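Local coordinates for rhusiopathiae surface protein B (Erysipelothrix rhusiopathiae, PDB 3V10) that probably binds collagen as a cell-wall-anchored surface adhesin, of which this chain is the collagen-binding region built from Ig-like domains, at residues Lys18-Asn23 / Met148-Gln153. Sequence-based numbering, arbitrary orientation.
Sequences KGLINN and MITISQ
Ile21 is gripped through both of its backbone polar atoms: its N donates to Thr150 O (2.8 Å, N-H...O 172°), and its O accepts from Ser152 N at 2.8 Å. Two bonds from one residue to the neighbours on either side of Ile151 are the signature of a parallel bridge, here Ile21 with Ile151. Leu20 can be followed outward from the backbone. Its CB lies 3.8 Å from Thr150 OG1; CG, anti to the backbone N (chi1 -175°), approaches Ser152 CB; and CD1 ends 3.7 Å from Ser152 N, also touching Thr150 OG1. The Leu20 and Thr150 side chains cross at about a right angle. In the fold, 20-21 is an edge strand of a small mixed sheet in the Ig-like N-terminal part of the adhesin, with 150-153 central and antiparallel to 131-134. On the buried face, Ile21 CD1 meets Ile149 CG2 at 4.2 Å, and Ile21 CB lies near Ile151 CG1; Ile28, Phe30 and Leu63 continue this apolar layer. Where the strands part, a water takes over, donating to Gly19 O (2.6 Å) and accepting from Thr150 N.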
ATOM      1  N   LYS A  18      -8.719  -5.746 -11.106  1.00 22.39           N
ATOM      2  CA  LYS A  18      -9.993  -5.551 -11.782  1.00 22.34           C
ATOM      3  C   LYS A  18     -11.091  -6.097 -10.885  1.00 21.91           C
ATOM      4  O   LYS A  18     -10.814  -6.823  -9.930  1.00 23.43           O
ATOM      5  CB  LYS A  18     -10.002  -6.259 -13.138  1.00 25.41           C
ATOM      6  CG  LYS A  18      -9.030  -5.652 -14.140  1.00 24.32           C
ATOM      7  CD  LYS A  18      -9.109  -6.355 -15.485  1.00 28.29           C
ATOM      8  CE  LYS A  18      -8.182  -5.707 -16.502  1.00 28.01           C
ATOM      9  NZ  LYS A  18      -8.196  -6.433 -17.803  1.00 31.10           N
ATOM     10  N   GLY A  19     -12.334  -5.746 -11.186  1.00 19.57           N
ATOM     11  CA  GLY A  19     -13.437  -6.204 -10.364  1.00 18.51           C
ATOM     12  C   GLY A  19     -13.673  -5.267  -9.192  1.00 17.72           C
ATOM     13  O   GLY A  19     -12.990  -4.247  -9.052  1.00 17.73           O
ATOM     14  N   LEU A  20     -14.637  -5.609  -8.344  1.00 15.89           N
ATOM     15  CA  LEU A  20     -14.962  -4.785  -7.189  1.00 16.05           C
ATOM     16  C   LEU A  20     -13.796  -4.718  -6.208  1.00 16.17           C
ATOM     17  O   LEU A  20     -13.344  -5.739  -5.696  1.00 15.42           O
ATOM     18  CB  LEU A  20     -16.203  -5.339  -6.489  1.00 16.22           C
ATOM     19  CG  LEU A  20     -16.806  -4.571  -5.312  1.00 14.13           C
ATOM     20  CD1 LEU A  20     -17.188  -3.150  -5.735  1.00 13.19           C
ATOM     21  CD2 LEU A  20     -18.028  -5.325  -4.809  1.00 16.71           C
ATOM     22  N   ILE A  21     -13.301  -3.510  -5.960  1.00 13.70           N
ATOM     23  CA  ILE A  21     -12.196  -3.324  -5.034  1.00 14.75           C
ATOM     24  C   ILE A  21     -12.798  -3.227  -3.639  1.00 15.20           C
ATOM     25  O   ILE A  21     -13.627  -2.361  -3.365  1.00 16.42           O
ATOM     26  CB  ILE A  21     -11.389  -2.062  -5.390  1.00 14.38           C
ATOM     27  CG1 ILE A  21     -10.748  -2.255  -6.768  1.00 18.96           C
ATOM     28  CG2 ILE A  21     -10.312  -1.804  -4.333  1.00 16.53           C
ATOM     29  CD1 ILE A  21     -10.033  -1.034  -7.301  1.00 18.77           C
ATOM     30  N   ASN A  22     -12.363  -4.128  -2.762  1.00 15.95           N
ATOM     31  CA  ASN A  22     -12.896  -4.228  -1.406  1.00 17.24           C
ATOM     32  C   ASN A  22     -12.433  -3.236  -0.333  1.00 19.77           C
ATOM     33  O   ASN A  22     -13.247  -2.780   0.478  1.00 19.44           O
ATOM     34  CB  ASN A  22     -12.685  -5.664  -0.912  1.00 18.09           C
ATOM     35  CG  ASN A  22     -13.291  -5.910   0.449  1.00 19.36           C
ATOM     36  OD1 ASN A  22     -12.595  -5.890   1.466  1.00 21.85           O
ATOM     37  ND2 ASN A  22     -14.600  -6.137   0.479  1.00 20.96           N
ATOM     38  N   ASN A  23     -11.143  -2.909  -0.312  1.00 19.90           N
ATOM     39  CA  ASN A  23     -10.617  -1.980   0.685  1.00 19.98           C
ATOM     40  C   ASN A  23      -9.378  -1.250   0.155  1.00 16.82           C
ATOM     41  O   ASN A  23      -8.760  -1.689  -0.816  1.00 17.28           O
ATOM     42  CB  ASN A  23     -10.275  -2.736   1.974  1.00 22.07           C
ATOM     43  CG  ASN A  23      -9.193  -3.771   1.767  1.00 23.12           C
ATOM     44  OD1 ASN A  23      -8.060  -3.434   1.440  1.00 24.95           O
ATOM     45  ND2 ASN A  23      -9.539  -5.042   1.949  1.00 25.28           N
ATOM     46  N   MET A 148     -13.524   0.709 -16.514  1.00 17.32           N
ATOM     47  CA  MET A 148     -14.268   0.833 -15.265  1.00 17.09           C
ATOM     48  C   MET A 148     -13.509   0.411 -14.018  1.00 16.29           C
ATOM     49  O   MET A 148     -12.756  -0.561 -14.015  1.00 18.16           O
ATOM     50  CB  MET A 148     -15.583   0.038 -15.331  1.00 16.54           C
ATOM     51  CG  MET A 148     -16.357  -0.041 -13.999  1.00 19.18           C
ATOM     52  SD  MET A 148     -17.253   1.456 -13.464  1.00 12.97           S
ATOM     53  CE  MET A 148     -16.002   2.534 -13.170  1.00 24.13           C
ATOM     54  N   ILE A 149     -13.724   1.178 -12.960  1.00 13.73           N
ATOM     55  CA  ILE A 149     -13.142   0.917 -11.658  1.00 14.36           C
ATOM     56  C   ILE A 149     -14.329   0.944 -10.709  1.00 13.36           C
ATOM     57  O   ILE A 149     -15.091   1.918 -10.679  1.00 13.71           O
ATOM     58  CB  ILE A 149     -12.121   2.010 -11.245  1.00 13.58           C
ATOM     59  CG1 ILE A 149     -10.836   1.856 -12.066  1.00 16.81           C
ATOM     60  CG2 ILE A 149     -11.839   1.922  -9.749  1.00 16.73           C
ATOM     61  CD1 ILE A 149      -9.742   2.854 -11.706  1.00 15.90           C
ATOM     62  N   THR A 150     -14.507  -0.145  -9.973  1.00 13.69           N
ATOM     63  CA  THR A 150     -15.596  -0.263  -9.014  1.00 14.91           C
ATOM     64  C   THR A 150     -14.996  -0.381  -7.622  1.00 15.14           C
ATOM     65  O   THR A 150     -14.194  -1.279  -7.356  1.00 14.75           O
ATOM     66  CB  THR A 150     -16.466  -1.509  -9.302  1.00 18.32           C
ATOM     67  OG1 THR A 150     -15.670  -2.692  -9.175  1.00 22.57           O
ATOM     68  CG2 THR A 150     -17.025  -1.441 -10.712  1.00 20.34           C
ATOM     69  N   ILE A 151     -15.386   0.535  -6.740  1.00 13.63           N
ATOM     70  CA  ILE A 151     -14.874   0.559  -5.379  1.00 14.59           C
ATOM     71  C   ILE A 151     -15.988   0.382  -4.365  1.00 14.91           C
ATOM     72  O   ILE A 151     -16.994   1.087  -4.398  1.00 13.80           O
ATOM     73  CB  ILE A 151     -14.153   1.895  -5.078  1.00 14.78           C
ATOM     74  CG1 ILE A 151     -12.914   2.036  -5.967  1.00 18.29           C
ATOM     75  CG2 ILE A 151     -13.765   1.960  -3.599  1.00 15.44           C
ATOM     76  CD1 ILE A 151     -12.243   3.390  -5.863  1.00 19.97           C
ATOM     77  N   SER A 152     -15.796  -0.563  -3.457  1.00 15.57           N
ATOM     78  CA  SER A 152     -16.785  -0.827  -2.429  1.00 15.36           C
ATOM     79  C   SER A 152     -16.720   0.190  -1.302  1.00 15.88           C
ATOM     80  O   SER A 152     -15.652   0.463  -0.751  1.00 15.70           O
ATOM     81  CB  SER A 152     -16.587  -2.224  -1.844  1.00 17.82           C
ATOM     82  OG  SER A 152     -17.386  -2.388  -0.686  1.00 18.96           O
ATOM     83  N   GLN A 153     -17.878   0.750  -0.971  1.00 14.33           N
ATOM     84  CA  GLN A 153     -17.993   1.705   0.117  1.00 16.99           C
ATOM     85  C   GLN A 153     -18.847   0.999   1.154  1.00 16.48           C
ATOM     86  O   GLN A 153     -20.070   1.100   1.135  1.00 17.96           O
ATOM     87  CB  GLN A 153     -18.688   2.978  -0.354  1.00 16.99           C
ATOM     88  CG  GLN A 153     -17.862   3.817  -1.299  1.00 16.65           C
ATOM     89  CD  GLN A 153     -18.633   5.006  -1.822  1.00 17.67           C
ATOM     90  OE1 GLN A 153     -19.471   4.872  -2.716  1.00 18.27           O
ATOM     91  NE2 GLN A 153     -18.371   6.179  -1.255  1.00 16.93           N
TER
HETATM   92  O   HOH W   1     -12.385  -2.230 -10.651  1.00 13.47           O
HETATM   93  O   HOH W   2     -13.326   0.527   0.589  1.00 20.91           O